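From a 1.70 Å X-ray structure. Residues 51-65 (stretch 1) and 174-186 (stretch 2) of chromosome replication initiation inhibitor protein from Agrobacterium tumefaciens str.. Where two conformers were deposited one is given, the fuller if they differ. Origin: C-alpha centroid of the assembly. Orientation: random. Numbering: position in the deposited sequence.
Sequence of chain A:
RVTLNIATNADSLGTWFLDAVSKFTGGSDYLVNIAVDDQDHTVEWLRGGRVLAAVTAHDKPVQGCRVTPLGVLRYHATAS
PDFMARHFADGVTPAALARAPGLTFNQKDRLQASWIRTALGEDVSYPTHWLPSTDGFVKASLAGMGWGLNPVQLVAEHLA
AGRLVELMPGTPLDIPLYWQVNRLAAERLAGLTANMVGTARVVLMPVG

Stretch 1 51-65: VLAAVTAHDKPVQGC
Stretch 2, residues 174-186: DIPLYWQVNRLAA

How do the two backbones run against each other? Strand 53-56 lies antiparallel to strand 174-181, their axes 162° apart in direction and 4.7 Å apart at closest approach. Ala53 faces Val181 (CA to CA 4.2 Å) and Val55 faces Trp179 (CA to CA 4.8 Å) as non-hydrogen-bonded pairs; Ala54 with Gln180 and Thr56 with Tyr178, each 5.3 Å from CA to CA, are the hydrogen-bonded pairs. Stretch 1 is extended here, phi/psi running from -162/157 at Ala53 to -149/153 at Thr56, and leaves the extended conformation at Ala57 (-78/-10). Residues 178-181 are likewise extended, near -135/150 to -110/119.

Which backbone bonds fix this register? Ala54 N donates to Gln180 O and Gln180 N to Ala54 O, both at 2.9 Å; Thr56 N reaches Tyr178 O at 2.9 Å, and Tyr178 N reaches Thr56 O at 2.8 Å. Beyond the paired strand residues, Asn182 N donates almost straight to Leu52 O at 2.8 Å. Water 2 joins Ala57 O and Pro176 O, donating to each at 2.7 Å.

How does Gln180 tie down the loop after the strand? Its chi1 is m (-66°), with chi2 at -140° and chi3 at 26°, so the amide comes up against the backbone of residues 58-62. Gln180 NE2 donates to His58 O and Lys60 O, both at 3.0 Å, while Gln180 OE1 accepts from Val62 N at 3.2 Å. A primary amide suits this buried place because it supplies two hydrogens and an acceptor to backbone groups. The loop is braced further by His58 N donating to Thr56 OG1 at 3.0 Å, with Thr56 chi1 t.

What packs on the two faces of the sheet? Ala53, Val55, Trp179 and Val181 share one face, all buried. Trp179 (chi1 t, chi2 -121°) brings CH2 to 3.4 Å from Ala53 CB, the small methyl fitting close to the indole, and CE3 to 3.7 Å from Val55 CG2. Tyr178 shares the other face with Gln180, Ala54 and Thr56; with chi1 m and chi2 -88°, its ring lies beneath Asp59 CA, 3.8 Å from the ring centroid, a CH-pi contact.

What closes the far end? Cys65 CA approaches Val181 O at 3.3 Å, and Gly64 O lies 3.4 Å from Arg183 CB. Gly64, at phi/psi 101/-47, has a conformation that itself calls for glycine, since a CB would jam against the preceding carbonyl. Altogether the stretches bury 1004 Å².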

# COMPACT_ATOMS: atom_id res chain seq x y z
N VAL A 51 -4.01 10.69 -17.42
CA VAL A 51 -5.10 10.69 -16.46
C VAL A 51 -5.97 11.93 -16.68
O VAL A 51 -5.49 12.97 -17.17
CB VAL A 51 -4.61 10.64 -14.97
CG1 VAL A 51 -3.79 9.37 -14.68
CG2 VAL A 51 -3.83 11.90 -14.60
N LEU A 52 -7.24 11.83 -16.29
CA LEU A 52 -8.20 12.94 -16.41
C LEU A 52 -8.29 13.81 -15.18
O LEU A 52 -8.81 14.92 -15.24
CB LEU A 52 -9.60 12.39 -16.72
CG LEU A 52 -9.70 11.69 -18.06
CD1 LEU A 52 -11.14 11.19 -18.28
CD2 LEU A 52 -9.30 12.67 -19.15
N ALA A 53 -7.84 13.29 -14.05
CA ALA A 53 -7.98 13.96 -12.78
C ALA A 53 -7.01 13.37 -11.79
O ALA A 53 -6.54 12.22 -11.96
CB ALA A 53 -9.41 13.84 -12.22
N ALA A 54 -6.68 14.16 -10.78
CA ALA A 54 -5.67 13.74 -9.80
C ALA A 54 -5.82 14.49 -8.49
O ALA A 54 -6.10 15.70 -8.48
CB ALA A 54 -4.27 13.93 -10.34
N VAL A 55 -5.60 13.75 -7.39
CA VAL A 55 -5.28 14.31 -6.09
C VAL A 55 -3.78 14.48 -6.08
O VAL A 55 -3.02 13.51 -6.32
CB VAL A 55 -5.74 13.38 -4.92
CG1 VAL A 55 -5.17 13.88 -3.56
CG2 VAL A 55 -7.26 13.25 -4.90
N THR A 56 -3.33 15.69 -5.81
CA THR A 56 -1.91 16.04 -5.87
C THR A 56 -1.57 17.12 -4.86
O THR A 56 -2.43 17.94 -4.51
CB THR A 56 -1.52 16.49 -7.27
OG1 THR A 56 -0.14 16.86 -7.31
CG2 THR A 56 -2.38 17.67 -7.71
N ALA A 57 -0.32 17.14 -4.39
CA ALA A 57 0.20 18.27 -3.62
C ALA A 57 0.57 19.49 -4.47
O ALA A 57 0.88 20.53 -3.92
CB ALA A 57 1.40 17.83 -2.76
N HIS A 58 0.57 19.31 -5.80
CA HIS A 58 0.82 20.38 -6.75
C HIS A 58 -0.39 21.29 -6.90
O HIS A 58 -1.47 20.88 -7.33
CB HIS A 58 1.19 19.84 -8.13
CG HIS A 58 2.60 19.37 -8.22
ND1 HIS A 58 3.67 20.24 -8.26
CD2 HIS A 58 3.12 18.13 -8.26
CE1 HIS A 58 4.79 19.54 -8.32
NE2 HIS A 58 4.49 18.26 -8.33
N ASP A 59 -0.15 22.56 -6.54
CA ASP A 59 -1.13 23.66 -6.49
C ASP A 59 -1.31 24.33 -7.84
O ASP A 59 -2.40 24.81 -8.21
CB ASP A 59 -0.55 24.71 -5.54
CG ASP A 59 0.77 24.27 -4.93
OD1 ASP A 59 0.97 23.04 -4.83
OD2 ASP A 59 1.62 25.13 -4.57
N LYS A 60 -0.19 24.41 -8.53
CA LYS A 60 -0.02 25.17 -9.73
C LYS A 60 -0.75 24.45 -10.81
O LYS A 60 -0.60 23.23 -10.99
CB LYS A 60 1.46 25.39 -10.02
CG LYS A 60 2.02 26.54 -9.20
CD LYS A 60 3.32 26.19 -8.46
CE LYS A 60 3.74 27.34 -7.53
NZ LYS A 60 5.17 27.25 -7.12
N PRO A 61 -1.61 25.19 -11.52
CA PRO A 61 -2.44 24.60 -12.53
C PRO A 61 -1.58 24.03 -13.62
O PRO A 61 -0.65 24.70 -14.10
CB PRO A 61 -3.26 25.78 -13.06
CG PRO A 61 -2.50 26.99 -12.66
CD PRO A 61 -1.80 26.65 -11.41
N VAL A 62 -1.85 22.80 -13.97
CA VAL A 62 -1.36 22.28 -15.21
C VAL A 62 -2.23 23.11 -16.12
O VAL A 62 -3.46 23.27 -15.86
CB VAL A 62 -1.62 20.77 -15.37
CG1 VAL A 62 -0.71 20.17 -16.46
CG2 VAL A 62 -1.41 20.05 -14.06
N GLN A 63 -1.60 23.71 -17.12
CA GLN A 63 -2.30 24.63 -17.98
C GLN A 63 -3.59 23.96 -18.44
O GLN A 63 -3.58 22.82 -18.90
CB GLN A 63 -1.43 25.01 -19.17
CG GLN A 63 -1.92 26.23 -19.91
CD GLN A 63 -0.94 26.63 -20.99
OE1 GLN A 63 0.24 26.88 -20.71
NE2 GLN A 63 -1.41 26.67 -22.22
N GLY A 64 -4.69 24.67 -18.26
CA GLY A 64 -5.97 24.18 -18.68
C GLY A 64 -6.78 23.61 -17.55
O GLY A 64 -7.97 23.95 -17.46
N CYS A 65 -6.18 22.76 -16.71
CA CYS A 65 -6.91 22.05 -15.66
C CYS A 65 -7.69 22.96 -14.74
O CYS A 65 -7.27 24.08 -14.46
CB CYS A 65 -5.98 21.23 -14.78
SG CYS A 65 -5.29 19.81 -15.69
N ASP A 174 2.12 19.71 7.70
CA ASP A 174 0.88 19.83 6.93
C ASP A 174 1.15 19.98 5.45
O ASP A 174 1.90 20.87 5.03
CB ASP A 174 0.13 21.07 7.42
CG ASP A 174 -0.41 20.92 8.81
OD1 ASP A 174 -0.51 19.79 9.33
OD2 ASP A 174 -0.76 21.96 9.41
N ILE A 175 0.48 19.15 4.65
CA ILE A 175 0.60 19.18 3.21
C ILE A 175 -0.77 19.48 2.60
O ILE A 175 -1.70 18.65 2.67
CB ILE A 175 1.11 17.83 2.67
CG1 ILE A 175 2.49 17.48 3.27
CG2 ILE A 175 1.17 17.87 1.15
CD1 ILE A 175 3.60 18.43 2.94
N PRO A 176 -0.93 20.67 2.03
CA PRO A 176 -2.20 20.95 1.35
C PRO A 176 -2.33 20.08 0.11
O PRO A 176 -1.33 19.84 -0.59
CB PRO A 176 -2.06 22.42 0.93
CG PRO A 176 -1.05 22.99 1.79
CD PRO A 176 -0.05 21.85 2.05
N LEU A 177 -3.55 19.62 -0.16
CA LEU A 177 -3.83 18.79 -1.33
C LEU A 177 -4.83 19.48 -2.26
O LEU A 177 -5.62 20.32 -1.83
CB LEU A 177 -4.40 17.46 -0.90
CG LEU A 177 -3.47 16.53 -0.11
CD1 LEU A 177 -4.26 15.28 0.19
CD2 LEU A 177 -2.20 16.22 -0.93
N TYR A 178 -4.75 19.12 -3.54
CA TYR A 178 -5.53 19.74 -4.59
C TYR A 178 -6.12 18.67 -5.49
O TYR A 178 -5.55 17.60 -5.66
CB TYR A 178 -4.64 20.67 -5.42
CG TYR A 178 -4.04 21.73 -4.58
CD1 TYR A 178 -4.70 22.93 -4.36
CD2 TYR A 178 -2.83 21.52 -3.92
CE1 TYR A 178 -4.19 23.89 -3.53
CE2 TYR A 178 -2.31 22.48 -3.09
CZ TYR A 178 -2.99 23.67 -2.89
OH TYR A 178 -2.46 24.65 -2.06
N TRP A 179 -7.29 18.97 -6.06
CA TRP A 179 -7.94 18.13 -7.04
C TRP A 179 -7.84 18.86 -8.37
O TRP A 179 -8.38 19.99 -8.51
CB TRP A 179 -9.38 17.95 -6.62
CG TRP A 179 -10.28 17.16 -7.52
CD1 TRP A 179 -11.44 17.61 -8.10
CD2 TRP A 179 -10.17 15.78 -7.90
NE1 TRP A 179 -12.04 16.60 -8.83
CE2 TRP A 179 -11.27 15.48 -8.75
CE3 TRP A 179 -9.22 14.78 -7.66
CZ2 TRP A 179 -11.46 14.22 -9.32
CZ3 TRP A 179 -9.42 13.52 -8.22
CH2 TRP A 179 -10.54 13.25 -9.03
N GLN A 180 -7.18 18.24 -9.34
CA GLN A 180 -6.93 18.83 -10.67
C GLN A 180 -7.72 17.99 -11.66
O GLN A 180 -7.68 16.77 -11.58
CB GLN A 180 -5.45 18.87 -11.02
CG GLN A 180 -4.62 19.80 -10.14
CD GLN A 180 -3.54 20.61 -10.87
OE1 GLN A 180 -3.64 20.89 -12.06
NE2 GLN A 180 -2.50 21.01 -10.13
N VAL A 181 -8.51 18.62 -12.52
CA VAL A 181 -9.34 17.90 -13.48
C VAL A 181 -9.18 18.49 -14.86
O VAL A 181 -9.21 19.72 -15.02
CB VAL A 181 -10.85 17.96 -13.12
CG1 VAL A 181 -11.66 17.10 -14.09
CG2 VAL A 181 -11.06 17.52 -11.63
N ASN A 182 -8.99 17.63 -15.85
CA ASN A 182 -8.95 18.05 -17.25
C ASN A 182 -10.22 18.85 -17.56
O ASN A 182 -11.33 18.36 -17.34
CB ASN A 182 -8.87 16.81 -18.12
CG ASN A 182 -8.79 17.11 -19.58
OD1 ASN A 182 -9.68 17.77 -20.15
ND2 ASN A 182 -7.73 16.61 -20.23
N ARG A 183 -10.04 20.06 -18.09
CA ARG A 183 -11.17 20.98 -18.28
C ARG A 183 -12.24 20.39 -19.19
O ARG A 183 -13.42 20.65 -18.98
CB ARG A 183 -10.69 22.33 -18.83
CG ARG A 183 -10.30 22.32 -20.31
CD ARG A 183 -9.79 23.68 -20.81
NE ARG A 183 -9.13 23.58 -22.11
CZ ARG A 183 -9.77 23.68 -23.27
NH1 ARG A 183 -11.08 23.91 -23.30
NH2 ARG A 183 -9.11 23.57 -24.41
N LEU A 184 -11.83 19.60 -20.17
CA LEU A 184 -12.75 18.98 -21.13
C LEU A 184 -13.60 17.85 -20.56
O LEU A 184 -14.66 17.53 -21.12
CB LEU A 184 -11.99 18.49 -22.37
CG LEU A 184 -11.26 19.58 -23.18
CD1 LEU A 184 -10.43 18.95 -24.31
CD2 LEU A 184 -12.23 20.59 -23.74
N ALA A 185 -13.15 17.28 -19.44
CA ALA A 185 -13.85 16.22 -18.74
C ALA A 185 -14.60 16.75 -17.53
O ALA A 185 -15.41 16.01 -16.96
CB ALA A 185 -12.85 15.14 -18.31
N ALA A 186 -14.35 17.99 -17.11
CA ALA A 186 -14.79 18.46 -15.78
C ALA A 186 -16.31 18.39 -15.57
O ALA A 186 -16.78 17.90 -14.53
CB ALA A 186 -14.31 19.88 -15.51
O HOH W 1 -5.65 15.22 -18.72
O HOH W 2 0.92 21.07 -1.30